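PDB 7BVC: integral membrane indolylacetylinositol arabinosyltransferase EmbB from Mycolicibacterium smegmatis MC2 155, which probably transfers arabinose units to build the arabinan of cell-wall arabinogalactan, working as a membrane-embedded glycosyltransferase of the emb family. Local coordinates for residues Gln431-Ala443 with Ile563-Pro575. Residues are numbered along the deposited sequence; the frame is centred on the assembly and turned at random.
Sequences QPTGLIAVAALLA and IIFATMFFLMFTP
Ala439 and Ala566 meet methyl to methyl, their CB atoms 3.6 Å apart, and with nothing larger than a methyl between them the two chains come close here. Ile563 is the bump next to this low point. Its CG1 lies 3.6 Å from CB of Ala443, and its CD1 runs on to CA of Ala440, so the one branch fills the hollow left by three small residues, Ala439, Ala440 and Ala443. Past the alanine pair, the branched side chains of Ile436 and Thr567 cross obliquely, with CG2 of each 3.7 Å from the other. OG1 of Thr567 lies beside the backbone N (chi1 -59°) and bonds to Ile563 O at 2.7 Å, which leaves CG2 anti to that N, where it meets Ile436; the same carbonyl also accepts from Thr567 N, on the opposite face of its plane. This is small-residue packing between two predicted membrane-spanning stretches of the GT-C-type domain: the short helix 439-443 crosses the 563-570 part of helix 554-570, the two segments running roughly antiparallel at 133° with their axes 9.0 Å apart. Phe570 is the largest bump, its ring set against Leu435 and Val438. Leu435 O sits over one face of the ring, offset toward the rim, while CG2 of Val438 reaches CE2 obliquely at 3.8 Å. Farther along, Leu571 lies alongside Thr433, and Pro432 CB rests 4.2 Å from Pro575 CD. Helix 391-411 lies against both segments, Thr401 touching Ala440 and Tyr402 touching Ile563. A bound cardiolipin touches Ala443, and also Phe565 and Phe569.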
ATOM      1  N   GLN B 431      16.514  17.230 -12.825  1.00 56.81           N
ATOM      2  CA  GLN B 431      15.966  15.985 -12.310  1.00 56.81           C
ATOM      3  C   GLN B 431      15.127  15.350 -13.405  1.00 56.81           C
ATOM      4  O   GLN B 431      14.654  16.048 -14.311  1.00 56.81           O
ATOM      5  CB  GLN B 431      15.117  16.225 -11.056  1.00 56.81           C
ATOM      6  CG  GLN B 431      15.923  16.411  -9.786  1.00 56.81           C
ATOM      7  CD  GLN B 431      16.242  15.098  -9.107  1.00 56.81           C
ATOM      8  OE1 GLN B 431      15.471  14.613  -8.280  1.00 56.81           O
ATOM      9  NE2 GLN B 431      17.382  14.516  -9.452  1.00 56.81           N
ATOM     10  N   PRO B 432      14.924  14.031 -13.357  1.00 57.28           N
ATOM     11  CA  PRO B 432      14.050  13.397 -14.357  1.00 57.28           C
ATOM     12  C   PRO B 432      12.625  13.905 -14.316  1.00 57.28           C
ATOM     13  O   PRO B 432      11.902  13.761 -15.308  1.00 57.28           O
ATOM     14  CB  PRO B 432      14.126  11.907 -13.998  1.00 57.28           C
ATOM     15  CG  PRO B 432      14.575  11.871 -12.582  1.00 57.28           C
ATOM     16  CD  PRO B 432      15.481  13.049 -12.413  1.00 57.28           C
ATOM     17  N   THR B 433      12.198  14.499 -13.204  1.00 56.93           N
ATOM     18  CA  THR B 433      10.873  15.094 -13.098  1.00 56.93           C
ATOM     19  C   THR B 433      10.792  16.472 -13.742  1.00 56.93           C
ATOM     20  O   THR B 433       9.758  17.136 -13.622  1.00 56.93           O
ATOM     21  CB  THR B 433      10.452  15.182 -11.629  1.00 56.93           C
ATOM     22  OG1 THR B 433       9.081  15.589 -11.549  1.00 56.93           O
ATOM     23  CG2 THR B 433      11.312  16.187 -10.886  1.00 56.93           C
ATOM     24  N   GLY B 434      11.852  16.913 -14.417  1.00 56.45           N
ATOM     25  CA  GLY B 434      11.867  18.171 -15.129  1.00 56.45           C
ATOM     26  C   GLY B 434      11.178  18.154 -16.471  1.00 56.45           C
ATOM     27  O   GLY B 434      11.237  19.146 -17.201  1.00 56.45           O
ATOM     28  N   LEU B 435      10.520  17.048 -16.823  1.00 59.78           N
ATOM     29  CA  LEU B 435       9.801  16.967 -18.090  1.00 59.78           C
ATOM     30  C   LEU B 435       8.578  17.872 -18.123  1.00 59.78           C
ATOM     31  O   LEU B 435       7.940  17.992 -19.174  1.00 59.78           O
ATOM     32  CB  LEU B 435       9.381  15.523 -18.358  1.00 59.78           C
ATOM     33  CG  LEU B 435      10.327  14.670 -19.203  1.00 59.78           C
ATOM     34  CD1 LEU B 435       9.938  13.207 -19.111  1.00 59.78           C
ATOM     35  CD2 LEU B 435      10.317  15.138 -20.646  1.00 59.78           C
ATOM     36  N   ILE B 436       8.231  18.503 -17.005  1.00 58.47           N
ATOM     37  CA  ILE B 436       7.049  19.353 -16.927  1.00 58.47           C
ATOM     38  C   ILE B 436       7.303  20.671 -17.645  1.00 58.47           C
ATOM     39  O   ILE B 436       6.401  21.507 -17.769  1.00 58.47           O
ATOM     40  CB  ILE B 436       6.643  19.600 -15.464  1.00 58.47           C
ATOM     41  CG1 ILE B 436       7.563  20.644 -14.830  1.00 58.47           C
ATOM     42  CG2 ILE B 436       6.685  18.301 -14.680  1.00 58.47           C
ATOM     43  CD1 ILE B 436       6.960  21.337 -13.634  1.00 58.47           C
ATOM     44  N   ALA B 437       8.532  20.870 -18.120  1.00 57.60           N
ATOM     45  CA  ALA B 437       8.893  22.107 -18.795  1.00 57.60           C
ATOM     46  C   ALA B 437       8.672  22.060 -20.296  1.00 57.60           C
ATOM     47  O   ALA B 437       8.450  23.111 -20.907  1.00 57.60           O
ATOM     48  CB  ALA B 437      10.354  22.452 -18.515  1.00 57.60           C
ATOM     49  N   VAL B 438       8.733  20.875 -20.909  1.00 59.25           N
ATOM     50  CA  VAL B 438       8.398  20.758 -22.327  1.00 59.25           C
ATOM     51  C   VAL B 438       6.902  20.842 -22.566  1.00 59.25           C
ATOM     52  O   VAL B 438       6.473  21.003 -23.715  1.00 59.25           O
ATOM     53  CB  VAL B 438       8.946  19.451 -22.924  1.00 59.25           C
ATOM     54  CG1 VAL B 438      10.450  19.368 -22.728  1.00 59.25           C
ATOM     55  CG2 VAL B 438       8.256  18.252 -22.307  1.00 59.25           C
ATOM     56  N   ALA B 439       6.092  20.737 -21.511  1.00 58.83           N
ATOM     57  CA  ALA B 439       4.665  20.996 -21.654  1.00 58.83           C
ATOM     58  C   ALA B 439       4.420  22.436 -22.081  1.00 58.83           C
ATOM     59  O   ALA B 439       3.517  22.709 -22.882  1.00 58.83           O
ATOM     60  CB  ALA B 439       3.944  20.693 -20.343  1.00 58.83           C
ATOM     61  N   ALA B 440       5.223  23.368 -21.565  1.00 55.74           N
ATOM     62  CA  ALA B 440       5.109  24.764 -21.967  1.00 55.74           C
ATOM     63  C   ALA B 440       5.489  24.979 -23.424  1.00 55.74           C
ATOM     64  O   ALA B 440       5.020  25.944 -24.035  1.00 55.74           O
ATOM     65  CB  ALA B 440       5.978  25.640 -21.067  1.00 55.74           C
ATOM     66  N   LEU B 441       6.317  24.104 -23.992  1.00 57.07           N
ATOM     67  CA  LEU B 441       6.680  24.182 -25.401  1.00 57.07           C
ATOM     68  C   LEU B 441       5.625  23.545 -26.295  1.00 57.07           C
ATOM     69  O   LEU B 441       5.323  24.070 -27.371  1.00 57.07           O
ATOM     70  CB  LEU B 441       8.031  23.504 -25.637  1.00 57.07           C
ATOM     71  CG  LEU B 441       9.246  24.068 -24.902  1.00 57.07           C
ATOM     72  CD1 LEU B 441      10.384  23.068 -24.933  1.00 57.07           C
ATOM     73  CD2 LEU B 441       9.681  25.378 -25.520  1.00 57.07           C
ATOM     74  N   LEU B 442       5.068  22.410 -25.868  1.00 61.15           N
ATOM     75  CA  LEU B 442       3.984  21.788 -26.624  1.00 61.15           C
ATOM     76  C   LEU B 442       2.741  22.667 -26.643  1.00 61.15           C
ATOM     77  O   LEU B 442       2.064  22.773 -27.672  1.00 61.15           O
ATOM     78  CB  LEU B 442       3.655  20.408 -26.055  1.00 61.15           C
ATOM     79  CG  LEU B 442       4.441  19.205 -26.582  1.00 61.15           C
ATOM     80  CD1 LEU B 442       5.894  19.222 -26.145  1.00 61.15           C
ATOM     81  CD2 LEU B 442       3.765  17.919 -26.138  1.00 61.15           C
ATOM     82  N   ALA B 443       2.418  23.303 -25.513  1.00 63.99           N
ATOM     83  CA  ALA B 443       1.224  24.138 -25.453  1.00 63.99           C
ATOM     84  C   ALA B 443       1.327  25.348 -26.373  1.00 63.99           C
ATOM     85  O   ALA B 443       0.304  25.875 -26.822  1.00 63.99           O
ATOM     86  CB  ALA B 443       0.969  24.588 -24.016  1.00 63.99           C
ATOM     87  N   ILE B 563      -1.119  23.213 -20.254  1.00 56.29           N
ATOM     88  CA  ILE B 563       0.125  22.954 -19.533  1.00 56.29           C
ATOM     89  C   ILE B 563      -0.133  22.112 -18.294  1.00 56.29           C
ATOM     90  O   ILE B 563       0.622  21.181 -17.993  1.00 56.29           O
ATOM     91  CB  ILE B 563       0.831  24.276 -19.182  1.00 56.29           C
ATOM     92  CG1 ILE B 563       1.356  24.948 -20.446  1.00 56.29           C
ATOM     93  CG2 ILE B 563       1.958  24.040 -18.190  1.00 56.29           C
ATOM     94  CD1 ILE B 563       1.860  26.337 -20.222  1.00 56.29           C
ATOM     95  N   ILE B 564      -1.196  22.421 -17.549  1.00 57.41           N
ATOM     96  CA  ILE B 564      -1.474  21.660 -16.332  1.00 57.41           C
ATOM     97  C   ILE B 564      -1.792  20.205 -16.661  1.00 57.41           C
ATOM     98  O   ILE B 564      -1.301  19.278 -15.998  1.00 57.41           O
ATOM     99  CB  ILE B 564      -2.608  22.320 -15.530  1.00 57.41           C
ATOM    100  CG1 ILE B 564      -2.187  23.711 -15.059  1.00 57.41           C
ATOM    101  CG2 ILE B 564      -2.984  21.459 -14.341  1.00 57.41           C
ATOM    102  CD1 ILE B 564      -3.206  24.387 -14.178  1.00 57.41           C
ATOM    103  N   PHE B 565      -2.597  19.975 -17.701  1.00 62.45           N
ATOM    104  CA  PHE B 565      -2.942  18.603 -18.064  1.00 62.45           C
ATOM    105  C   PHE B 565      -1.739  17.858 -18.628  1.00 62.45           C
ATOM    106  O   PHE B 565      -1.543  16.671 -18.334  1.00 62.45           O
ATOM    107  CB  PHE B 565      -4.102  18.601 -19.057  1.00 62.45           C
ATOM    108  CG  PHE B 565      -5.452  18.621 -18.404  1.00 62.45           C
ATOM    109  CD1 PHE B 565      -5.970  17.477 -17.824  1.00 62.45           C
ATOM    110  CD2 PHE B 565      -6.195  19.787 -18.356  1.00 62.45           C
ATOM    111  CE1 PHE B 565      -7.209  17.494 -17.219  1.00 62.45           C
ATOM    112  CE2 PHE B 565      -7.436  19.809 -17.752  1.00 62.45           C
ATOM    113  CZ  PHE B 565      -7.943  18.661 -17.183  1.00 62.45           C
ATOM    114  N   ALA B 566      -0.911  18.532 -19.427  1.00 61.11           N
ATOM    115  CA  ALA B 566       0.298  17.897 -19.932  1.00 61.11           C
ATOM    116  C   ALA B 566       1.275  17.587 -18.808  1.00 61.11           C
ATOM    117  O   ALA B 566       2.009  16.601 -18.885  1.00 61.11           O
ATOM    118  CB  ALA B 566       0.956  18.783 -20.986  1.00 61.11           C
ATOM    119  N   THR B 567       1.289  18.402 -17.753  1.00 61.46           N
ATOM    120  CA  THR B 567       2.121  18.101 -16.593  1.00 61.46           C
ATOM    121  C   THR B 567       1.609  16.868 -15.863  1.00 61.46           C
ATOM    122  O   THR B 567       2.390  15.987 -15.482  1.00 61.46           O
ATOM    123  CB  THR B 567       2.162  19.304 -15.650  1.00 61.46           C
ATOM    124  OG1 THR B 567       2.683  20.441 -16.348  1.00 61.46           O
ATOM    125  CG2 THR B 567       3.037  19.007 -14.445  1.00 61.46           C
ATOM    126  N   MET B 568       0.294  16.794 -15.644  1.00 65.38           N
ATOM    127  CA  MET B 568      -0.273  15.605 -15.015  1.00 65.38           C
ATOM    128  C   MET B 568      -0.031  14.356 -15.855  1.00 65.38           C
ATOM    129  O   MET B 568       0.071  13.253 -15.312  1.00 65.38           O
ATOM    130  CB  MET B 568      -1.769  15.793 -14.770  1.00 65.38           C
ATOM    131  CG  MET B 568      -2.101  16.405 -13.424  1.00 65.38           C
ATOM    132  SD  MET B 568      -3.836  16.871 -13.294  1.00 65.38           S
ATOM    133  CE  MET B 568      -4.614  15.464 -14.077  1.00 65.38           C
ATOM    134  N   PHE B 569       0.058  14.509 -17.177  1.00 66.56           N
ATOM    135  CA  PHE B 569       0.354  13.371 -18.045  1.00 66.56           C
ATOM    136  C   PHE B 569       1.829  12.983 -17.971  1.00 66.56           C
ATOM    137  O   PHE B 569       2.162  11.802 -17.830  1.00 66.56           O
ATOM    138  CB  PHE B 569      -0.053  13.697 -19.484  1.00 66.56           C
ATOM    139  CG  PHE B 569       0.511  12.755 -20.510  1.00 66.56           C
ATOM    140  CD1 PHE B 569      -0.091  11.531 -20.749  1.00 66.56           C
ATOM    141  CD2 PHE B 569       1.628  13.103 -21.253  1.00 66.56           C
ATOM    142  CE1 PHE B 569       0.421  10.665 -21.696  1.00 66.56           C
ATOM    143  CE2 PHE B 569       2.144  12.242 -22.199  1.00 66.56           C
ATOM    144  CZ  PHE B 569       1.540  11.022 -22.423  1.00 66.56           C
ATOM    145  N   PHE B 570       2.725  13.968 -18.067  1.00 66.02           N
ATOM    146  CA  PHE B 570       4.162  13.737 -17.997  1.00 66.02           C
ATOM    147  C   PHE B 570       4.628  13.293 -16.620  1.00 66.02           C
ATOM    148  O   PHE B 570       5.773  12.849 -16.491  1.00 66.02           O
ATOM    149  CB  PHE B 570       4.922  15.005 -18.394  1.00 66.02           C
ATOM    150  CG  PHE B 570       5.177  15.128 -19.867  1.00 66.02           C
ATOM    151  CD1 PHE B 570       5.889  14.154 -20.544  1.00 66.02           C
ATOM    152  CD2 PHE B 570       4.714  16.224 -20.574  1.00 66.02           C
ATOM    153  CE1 PHE B 570       6.129  14.269 -21.898  1.00 66.02           C
ATOM    154  CE2 PHE B 570       4.950  16.343 -21.927  1.00 66.02           C
ATOM    155  CZ  PHE B 570       5.659  15.365 -22.589  1.00 66.02           C
ATOM    156  N   LEU B 571       3.793  13.426 -15.587  1.00 65.67           N
ATOM    157  CA  LEU B 571       4.186  12.931 -14.273  1.00 65.67           C
ATOM    158  C   LEU B 571       4.314  11.414 -14.229  1.00 65.67           C
ATOM    159  O   LEU B 571       4.856  10.887 -13.253  1.00 65.67           O
ATOM    160  CB  LEU B 571       3.196  13.394 -13.206  1.00 65.67           C
ATOM    161  CG  LEU B 571       3.608  14.652 -12.437  1.00 65.67           C
ATOM    162  CD1 LEU B 571       2.678  14.894 -11.261  1.00 65.67           C
ATOM    163  CD2 LEU B 571       5.053  14.553 -11.975  1.00 65.67           C
ATOM    164  N   MET B 572       3.828  10.707 -15.243  1.00 66.15           N
ATOM    165  CA  MET B 572       4.168   9.301 -15.419  1.00 66.15           C
ATOM    166  C   MET B 572       5.577   9.226 -16.005  1.00 66.15           C
ATOM    167  O   MET B 572       6.286  10.229 -16.120  1.00 66.15           O
ATOM    168  CB  MET B 572       3.136   8.603 -16.298  1.00 66.15           C
ATOM    169  CG  MET B 572       1.697   8.896 -15.926  1.00 66.15           C
ATOM    170  SD  MET B 572       0.521   7.929 -16.890  1.00 66.15           S
ATOM    171  CE  MET B 572       1.144   8.193 -18.547  1.00 66.15           C
ATOM    172  N   PHE B 573       6.014   8.015 -16.356  1.00 65.13           N
ATOM    173  CA  PHE B 573       7.309   7.808 -16.997  1.00 65.13           C
ATOM    174  C   PHE B 573       8.466   8.233 -16.099  1.00 65.13           C
ATOM    175  O   PHE B 573       9.624   8.221 -16.529  1.00 65.13           O
ATOM    176  CB  PHE B 573       7.379   8.555 -18.333  1.00 65.13           C
ATOM    177  CG  PHE B 573       6.192   8.326 -19.221  1.00 65.13           C
ATOM    178  CD1 PHE B 573       5.768   7.042 -19.516  1.00 65.13           C
ATOM    179  CD2 PHE B 573       5.499   9.394 -19.758  1.00 65.13           C
ATOM    180  CE1 PHE B 573       4.675   6.830 -20.330  1.00 65.13           C
ATOM    181  CE2 PHE B 573       4.405   9.187 -20.574  1.00 65.13           C
ATOM    182  CZ  PHE B 573       3.994   7.903 -20.861  1.00 65.13           C
ATOM    183  N   THR B 574       8.170   8.615 -14.859  1.00 64.40           N
ATOM    184  CA  THR B 574       9.258   8.954 -13.953  1.00 64.40           C
ATOM    185  C   THR B 574       9.639   7.735 -13.120  1.00 64.40           C
ATOM    186  O   THR B 574       8.763   6.975 -12.695  1.00 64.40           O
ATOM    187  CB  THR B 574       8.861  10.103 -13.030  1.00 64.40           C
ATOM    188  OG1 THR B 574       7.672   9.755 -12.312  1.00 64.40           O
ATOM    189  CG2 THR B 574       8.612  11.368 -13.834  1.00 64.40           C
ATOM    190  N   PRO B 575      10.936   7.530 -12.879  1.00 63.43           N
ATOM    191  CA  PRO B 575      11.381   6.303 -12.201  1.00 63.43           C
ATOM    192  C   PRO B 575      10.895   6.165 -10.765  1.00 63.43           C
ATOM    193  O   PRO B 575      10.992   5.064 -10.211  1.00 63.43           O
ATOM    194  CB  PRO B 575      12.910   6.410 -12.255  1.00 63.43           C
ATOM    195  CG  PRO B 575      13.188   7.354 -13.379  1.00 63.43           C
ATOM    196  CD  PRO B 575      12.071   8.343 -13.346  1.00 63.43           C
TER